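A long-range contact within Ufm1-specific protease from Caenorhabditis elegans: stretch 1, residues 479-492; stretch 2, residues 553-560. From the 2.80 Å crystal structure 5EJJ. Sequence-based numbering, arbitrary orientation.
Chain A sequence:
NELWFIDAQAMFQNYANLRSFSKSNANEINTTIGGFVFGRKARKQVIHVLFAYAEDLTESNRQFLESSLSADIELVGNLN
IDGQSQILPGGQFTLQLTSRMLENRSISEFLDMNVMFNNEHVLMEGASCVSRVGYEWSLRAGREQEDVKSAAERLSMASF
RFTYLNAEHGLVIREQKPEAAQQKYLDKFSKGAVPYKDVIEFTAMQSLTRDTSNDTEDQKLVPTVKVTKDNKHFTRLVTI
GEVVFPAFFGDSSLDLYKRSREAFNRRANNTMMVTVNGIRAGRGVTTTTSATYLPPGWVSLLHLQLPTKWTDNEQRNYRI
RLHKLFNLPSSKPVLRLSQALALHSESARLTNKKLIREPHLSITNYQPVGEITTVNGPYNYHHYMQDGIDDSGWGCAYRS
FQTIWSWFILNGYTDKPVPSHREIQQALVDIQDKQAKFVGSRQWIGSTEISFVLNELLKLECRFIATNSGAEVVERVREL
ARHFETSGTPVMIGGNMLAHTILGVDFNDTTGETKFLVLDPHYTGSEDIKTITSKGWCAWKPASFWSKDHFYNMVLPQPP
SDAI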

ATOM      1  N   GLU A 479     -27.766  -1.906   4.792  1.00 60.96           N
ATOM      2  CA  GLU A 479     -26.879  -1.596   5.922  1.00 60.98           C
ATOM      3  C   GLU A 479     -25.566  -2.402   5.913  1.00 58.00           C
ATOM      4  O   GLU A 479     -24.600  -2.047   6.604  1.00 47.40           O
ATOM      5  CB  GLU A 479     -27.622  -1.806   7.243  1.00 62.97           C
ATOM      6  CG  GLU A 479     -28.449  -3.089   7.279  1.00 67.17           C
ATOM      7  CD  GLU A 479     -29.600  -3.039   8.284  1.00 79.66           C
ATOM      8  OE1 GLU A 479     -29.344  -2.750   9.480  1.00 76.32           O
ATOM      9  OE2 GLU A 479     -30.763  -3.289   7.868  1.00 79.17           O
ATOM     10  N   LEU A 480     -25.549  -3.483   5.132  1.00 58.08           N
ATOM     11  CA  LEU A 480     -24.340  -4.274   4.891  1.00 51.95           C
ATOM     12  C   LEU A 480     -23.417  -3.603   3.857  1.00 52.95           C
ATOM     13  O   LEU A 480     -22.185  -3.664   3.975  1.00 48.60           O
ATOM     14  CB  LEU A 480     -24.703  -5.696   4.444  1.00 51.85           C
ATOM     15  CG  LEU A 480     -23.576  -6.736   4.501  1.00 51.08           C
ATOM     16  CD1 LEU A 480     -23.142  -6.990   5.940  1.00 43.28           C
ATOM     17  CD2 LEU A 480     -23.958  -8.043   3.819  1.00 47.76           C
ATOM     18  N   ALA A 481     -24.017  -2.975   2.843  1.00 56.93           N
ATOM     19  CA  ALA A 481     -23.277  -2.128   1.903  1.00 51.85           C
ATOM     20  C   ALA A 481     -22.752  -0.894   2.633  1.00 50.69           C
ATOM     21  O   ALA A 481     -21.591  -0.517   2.495  1.00 48.37           O
ATOM     22  CB  ALA A 481     -24.163  -1.713   0.744  1.00 46.16           C
ATOM     23  N   ARG A 482     -23.628  -0.278   3.420  1.00 50.13           N
ATOM     24  CA  ARG A 482     -23.271   0.868   4.237  1.00 49.21           C
ATOM     25  C   ARG A 482     -22.064   0.563   5.116  1.00 48.97           C
ATOM     26  O   ARG A 482     -21.242   1.442   5.374  1.00 48.91           O
ATOM     27  CB  ARG A 482     -24.454   1.266   5.115  1.00 53.14           C
ATOM     28  CG  ARG A 482     -24.180   2.450   6.012  1.00 55.33           C
ATOM     29  CD  ARG A 482     -24.799   3.709   5.445  1.00 70.56           C
ATOM     30  NE  ARG A 482     -24.164   4.912   5.979  1.00 76.97           N
ATOM     31  CZ  ARG A 482     -23.255   5.632   5.325  1.00 73.27           C
ATOM     32  NH1 ARG A 482     -22.870   5.279   4.099  1.00 64.45           N
ATOM     33  NH2 ARG A 482     -22.734   6.709   5.899  1.00 76.13           N
ATOM     34  N   HIS A 483     -21.962  -0.681   5.584  1.00 49.23           N
ATOM     35  CA  HIS A 483     -20.826  -1.088   6.410  1.00 45.22           C
ATOM     36  C   HIS A 483     -19.547  -0.975   5.617  1.00 41.66           C
ATOM     37  O   HIS A 483     -18.652  -0.206   5.979  1.00 39.99           O
ATOM     38  CB  HIS A 483     -20.967  -2.530   6.916  1.00 44.92           C
ATOM     39  CG  HIS A 483     -19.701  -3.094   7.494  1.00 37.54           C
ATOM     40  ND1 HIS A 483     -19.160  -2.653   8.687  1.00 32.14           N
ATOM     41  CD2 HIS A 483     -18.865  -4.057   7.035  1.00 32.59           C
ATOM     42  CE1 HIS A 483     -18.046  -3.319   8.933  1.00 29.96           C
ATOM     43  NE2 HIS A 483     -17.846  -4.180   7.948  1.00 29.63           N
ATOM     44  N   PHE A 484     -19.476  -1.750   4.538  1.00 42.29           N
ATOM     45  CA  PHE A 484     -18.302  -1.777   3.664  1.00 41.62           C
ATOM     46  C   PHE A 484     -17.831  -0.397   3.170  1.00 44.85           C
ATOM     47  O   PHE A 484     -16.640  -0.182   2.979  1.00 46.15           O
ATOM     48  CB  PHE A 484     -18.568  -2.685   2.474  1.00 39.21           C
ATOM     49  CG  PHE A 484     -18.532  -4.142   2.800  1.00 40.44           C
ATOM     50  CD1 PHE A 484     -17.478  -4.684   3.500  1.00 40.13           C
ATOM     51  CD2 PHE A 484     -19.549  -4.981   2.383  1.00 44.36           C
ATOM     52  CE1 PHE A 484     -17.443  -6.040   3.786  1.00 42.63           C
ATOM     53  CE2 PHE A 484     -19.518  -6.332   2.661  1.00 40.62           C
ATOM     54  CZ  PHE A 484     -18.468  -6.860   3.360  1.00 42.29           C
ATOM     55  N   GLU A 485     -18.757   0.536   2.963  1.00 45.93           N
ATOM     56  CA  GLU A 485     -18.394   1.870   2.507  1.00 43.52           C
ATOM     57  C   GLU A 485     -17.877   2.723   3.667  1.00 44.21           C
ATOM     58  O   GLU A 485     -17.445   3.854   3.480  1.00 54.73           O
ATOM     59  CB  GLU A 485     -19.589   2.550   1.822  1.00 51.81           C
ATOM     60  CG  GLU A 485     -19.230   3.386   0.576  1.00 69.51           C
ATOM     61  CD  GLU A 485     -18.784   4.827   0.898  1.00 84.82           C
ATOM     62  OE1 GLU A 485     -19.513   5.532   1.642  1.00 85.71           O
ATOM     63  OE2 GLU A 485     -17.709   5.258   0.400  1.00 76.07           O
ATOM     64  N   THR A 486     -17.909   2.178   4.872  1.00 44.98           N
ATOM     65  CA  THR A 486     -17.534   2.950   6.049  1.00 46.69           C
ATOM     66  C   THR A 486     -16.460   2.231   6.839  1.00 44.89           C
ATOM     67  O   THR A 486     -15.275   2.488   6.678  1.00 48.09           O
ATOM     68  CB  THR A 486     -18.741   3.184   6.975  1.00 46.39           C
ATOM     69  OG1 THR A 486     -19.793   3.802   6.233  1.00 48.86           O
ATOM     70  CG2 THR A 486     -18.356   4.088   8.135  1.00 52.54           C
ATOM     71  N   SER A 487     -16.884   1.320   7.700  1.00 43.75           N
ATOM     72  CA  SER A 487     -15.947   0.570   8.505  1.00 40.76           C
ATOM     73  C   SER A 487     -15.056  -0.270   7.587  1.00 36.90           C
ATOM     74  O   SER A 487     -13.885  -0.504   7.885  1.00 36.41           O
ATOM     75  CB  SER A 487     -16.703  -0.292   9.525  1.00 41.61           C
ATOM     76  OG  SER A 487     -17.531   0.520  10.349  1.00 40.04           O
ATOM     77  N   GLY A 488     -15.618  -0.706   6.464  1.00 35.24           N
ATOM     78  CA  GLY A 488     -14.878  -1.429   5.443  1.00 33.08           C
ATOM     79  C   GLY A 488     -14.090  -2.659   5.860  1.00 27.92           C
ATOM     80  O   GLY A 488     -13.141  -3.036   5.183  1.00 26.95           O
ATOM     81  N   THR A 489     -14.482  -3.289   6.963  1.00 28.56           N
ATOM     82  CA  THR A 489     -13.841  -4.515   7.453  1.00 26.53           C
ATOM     83  C   THR A 489     -14.511  -5.780   6.936  1.00 27.62           C
ATOM     84  O   THR A 489     -15.695  -5.759   6.586  1.00 31.03           O
ATOM     85  CB  THR A 489     -13.907  -4.561   8.956  1.00 26.27           C
ATOM     86  OG1 THR A 489     -15.252  -4.249   9.364  1.00 34.05           O
ATOM     87  CG2 THR A 489     -12.961  -3.534   9.537  1.00 28.82           C
ATOM     88  N   PRO A 490     -13.766  -6.894   6.887  1.00 25.43           N
ATOM     89  CA  PRO A 490     -14.442  -8.104   6.417  1.00 29.59           C
ATOM     90  C   PRO A 490     -15.508  -8.485   7.440  1.00 36.08           C
ATOM     91  O   PRO A 490     -15.375  -8.186   8.635  1.00 29.82           O
ATOM     92  CB  PRO A 490     -13.327  -9.159   6.375  1.00 28.30           C
ATOM     93  CG  PRO A 490     -12.040  -8.406   6.577  1.00 27.05           C
ATOM     94  CD  PRO A 490     -12.398  -7.170   7.347  1.00 24.39           C
ATOM     95  N   VAL A 491     -16.576  -9.113   6.965  1.00 41.64           N
ATOM     96  CA  VAL A 491     -17.717  -9.431   7.812  1.00 37.55           C
ATOM     97  C   VAL A 491     -17.788 -10.929   8.041  1.00 40.01           C
ATOM     98  O   VAL A 491     -17.730 -11.718   7.087  1.00 38.72           O
ATOM     99  CB  VAL A 491     -19.025  -8.927   7.171  1.00 37.51           C
ATOM    100  CG1 VAL A 491     -20.234  -9.575   7.803  1.00 36.88           C
ATOM    101  CG2 VAL A 491     -19.101  -7.414   7.287  1.00 38.51           C
ATOM    102  N   MET A 492     -17.881 -11.322   9.310  1.00 37.74           N
ATOM    103  CA  MET A 492     -18.134 -12.717   9.609  1.00 42.81           C
ATOM    104  C   MET A 492     -19.632 -12.965   9.686  1.00 47.71           C
ATOM    105  O   MET A 492     -20.355 -12.350  10.492  1.00 41.59           O
ATOM    106  CB  MET A 492     -17.446 -13.171  10.888  1.00 44.10           C
ATOM    107  CG  MET A 492     -17.811 -14.610  11.289  1.00 54.94           C
ATOM    108  SD  MET A 492     -19.219 -14.808  12.440  1.00 41.65           S
ATOM    109  CE  MET A 492     -19.201 -16.591  12.601  1.00 48.12           C
TER
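Stretch 2, residues 553-560: NMVLPQPP

Stretch 2 continues a strand that begins earlier in the chain, and its backbone stays extended through Pro-559. Stretch 1 meets it with three elements: the end of a helix at Phe-484, the loop that follows, and the start of a strand at Val-491 and Met-492. The strand of stretch 2 runs in nearly the same direction as the helix, with a crossing angle of 26° and a closest approach of 10.4 Å between the axes, but antiparallel to the strand of stretch 1. The register therefore descends from Met-492 opposite Val-555 (CA to CA, 5.3 Å), through Val-491 with Leu-556 and Thr-489 with Pro-557, to Ser-487 near Gln-558. Together the two stretches bury 570 Å².

Backbone pairing is confined to one end of the contact. Met-492 and Val-555 form an antiparallel hydrogen-bonded pair: Val-555 N donates to Met-492 O at 2.9 Å, and Met-492 N to Val-555 O at 3.2 Å, the first bond being the straighter. Met-492 O also receives a CA-H...O contact from Met-554 CA at 3.4 Å. Beyond this pair, a side chain takes over the polar link, as Thr-489 OG1 donates a hydrogen bond to Pro-557 O at 2.8 Å. Proline lacks an amide hydrogen, so at Pro-557 the backbone can only accept.

The apolar contacts lie on both faces of the sheet. On the face that carries Met-492 and Val-555, Met-492 SD meets Val-555 CG1 at 3.5 Å. On the other, Val-491 CG1 touches both Met-554 CG, at 3.7 Å, and Leu-556 CD1, at 3.8 Å. The helix adds Leu-480, whose CA-to-CB bond points sideways but whose end comes nearer, bringing CD1 to 3.9 Å from Met-554 SD.

The CA-to-CB bond of His-483 points toward stretch 2, and the ring presents a face to Leu-556, whose CG lies 3.9 Å from the ring centroid and 12° off the normal, a CH-pi contact. The ring is held by a hydrogen bond within stretch 1, from His-483 NE2 to Thr-489 O at 3.0 Å, which ties the helix to the segment leading into the strand. Near the ring plane, His-483 CE1 lies 3.7 Å from Pro-557 O.

At the far end, Pro-559 packs on the loop: its CG rests 3.6 Å from Ser-487 O and 4.0 Å from Thr-489 CG2, while Gln-558 NE2 bonds back to Leu-556 O at 2.7 Å within its own stretch.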

ATOM      1  N   ASN A 553     -26.434 -14.939  12.059  1.00 60.06           N
ATOM      2  CA  ASN A 553     -25.830 -13.812  12.782  1.00 58.10           C
ATOM      3  C   ASN A 553     -24.617 -13.198  12.035  1.00 58.86           C
ATOM      4  O   ASN A 553     -23.900 -13.888  11.302  1.00 56.15           O
ATOM      5  CB  ASN A 553     -25.495 -14.193  14.238  1.00 61.59           C
ATOM      6  CG  ASN A 553     -26.675 -13.961  15.204  1.00 63.83           C
ATOM      7  OD1 ASN A 553     -27.744 -13.514  14.790  1.00 61.71           O
ATOM      8  ND2 ASN A 553     -26.478 -14.271  16.488  1.00 47.25           N
ATOM      9  N   MET A 554     -24.417 -11.892  12.193  1.00 58.44           N
ATOM     10  CA  MET A 554     -23.371 -11.167  11.466  1.00 50.99           C
ATOM     11  C   MET A 554     -22.578 -10.248  12.402  1.00 51.64           C
ATOM     12  O   MET A 554     -23.154  -9.401  13.115  1.00 49.61           O
ATOM     13  CB  MET A 554     -23.993 -10.342  10.333  1.00 50.42           C
ATOM     14  CG  MET A 554     -23.574 -10.761   8.934  1.00 55.06           C
ATOM     15  SD  MET A 554     -24.696 -10.188   7.619  1.00 58.91           S
ATOM     16  CE  MET A 554     -26.262 -10.832   8.199  1.00 60.98           C
ATOM     17  N   VAL A 555     -21.258 -10.418  12.415  1.00 46.84           N
ATOM     18  CA  VAL A 555     -20.400  -9.536  13.207  1.00 44.04           C
ATOM     19  C   VAL A 555     -19.616  -8.590  12.292  1.00 36.39           C
ATOM     20  O   VAL A 555     -19.044  -9.011  11.277  1.00 31.40           O
ATOM     21  CB  VAL A 555     -19.495 -10.307  14.218  1.00 43.94           C
ATOM     22  CG1 VAL A 555     -18.916 -11.554  13.597  1.00 45.32           C
ATOM     23  CG2 VAL A 555     -18.388  -9.414  14.750  1.00 43.74           C
ATOM     24  N   LEU A 556     -19.643  -7.312  12.670  1.00 36.48           N
ATOM     25  CA  LEU A 556     -19.223  -6.188  11.847  1.00 30.37           C
ATOM     26  C   LEU A 556     -18.181  -5.363  12.584  1.00 35.06           C
ATOM     27  O   LEU A 556     -18.535  -4.395  13.276  1.00 34.43           O
ATOM     28  CB  LEU A 556     -20.425  -5.291  11.570  1.00 28.01           C
ATOM     29  CG  LEU A 556     -21.203  -5.532  10.280  1.00 32.12           C
ATOM     30  CD1 LEU A 556     -21.623  -6.965  10.149  1.00 36.25           C
ATOM     31  CD2 LEU A 556     -22.406  -4.622  10.218  1.00 33.20           C
ATOM     32  N   PRO A 557     -16.893  -5.727  12.434  1.00 31.48           N
ATOM     33  CA  PRO A 557     -15.819  -5.103  13.217  1.00 30.70           C
ATOM     34  C   PRO A 557     -15.688  -3.605  12.986  1.00 32.40           C
ATOM     35  O   PRO A 557     -15.762  -3.138  11.846  1.00 34.43           O
ATOM     36  CB  PRO A 557     -14.577  -5.853  12.743  1.00 29.33           C
ATOM     37  CG  PRO A 557     -15.105  -7.191  12.268  1.00 23.68           C
ATOM     38  CD  PRO A 557     -16.394  -6.841  11.610  1.00 25.90           C
ATOM     39  N   GLN A 558     -15.528  -2.853  14.066  1.00 34.31           N
ATOM     40  CA  GLN A 558     -15.384  -1.403  13.957  1.00 38.85           C
ATOM     41  C   GLN A 558     -13.943  -1.015  14.255  1.00 44.21           C
ATOM     42  O   GLN A 558     -13.392  -1.375  15.297  1.00 48.26           O
ATOM     43  CB  GLN A 558     -16.314  -0.664  14.932  1.00 43.32           C
ATOM     44  CG  GLN A 558     -17.752  -1.171  14.993  1.00 46.59           C
ATOM     45  CD  GLN A 558     -18.580  -0.767  13.784  1.00 43.79           C
ATOM     46  OE1 GLN A 558     -19.011   0.383  13.664  1.00 44.93           O
ATOM     47  NE2 GLN A 558     -18.814  -1.718  12.887  1.00 38.19           N
ATOM     48  N   PRO A 559     -13.321  -0.268  13.342  1.00 46.02           N
ATOM     49  CA  PRO A 559     -11.944   0.176  13.563  1.00 40.82           C
ATOM     50  C   PRO A 559     -11.948   1.416  14.444  1.00 38.87           C
ATOM     51  O   PRO A 559     -12.899   2.213  14.368  1.00 35.06           O
ATOM     52  CB  PRO A 559     -11.463   0.543  12.152  1.00 32.71           C
ATOM     53  CG  PRO A 559     -12.580   0.122  11.211  1.00 34.23           C
ATOM     54  CD  PRO A 559     -13.823   0.158  12.029  1.00 42.49           C
ATOM     55  N   PRO A 560     -10.902   1.584  15.271  1.00 36.28           N
ATOM     56  CA  PRO A 560     -10.795   2.728  16.190  1.00 38.70           C
ATOM     57  C   PRO A 560     -10.711   4.040  15.428  1.00 45.85           C
ATOM     58  O   PRO A 560     -10.764   4.005  14.198  1.00 48.88           O
ATOM     59  CB  PRO A 560      -9.519   2.447  16.987  1.00 29.63           C
ATOM     60  CG  PRO A 560      -8.843   1.309  16.281  1.00 29.69           C
ATOM     61  CD  PRO A 560      -9.857   0.573  15.491  1.00 32.33           C
TER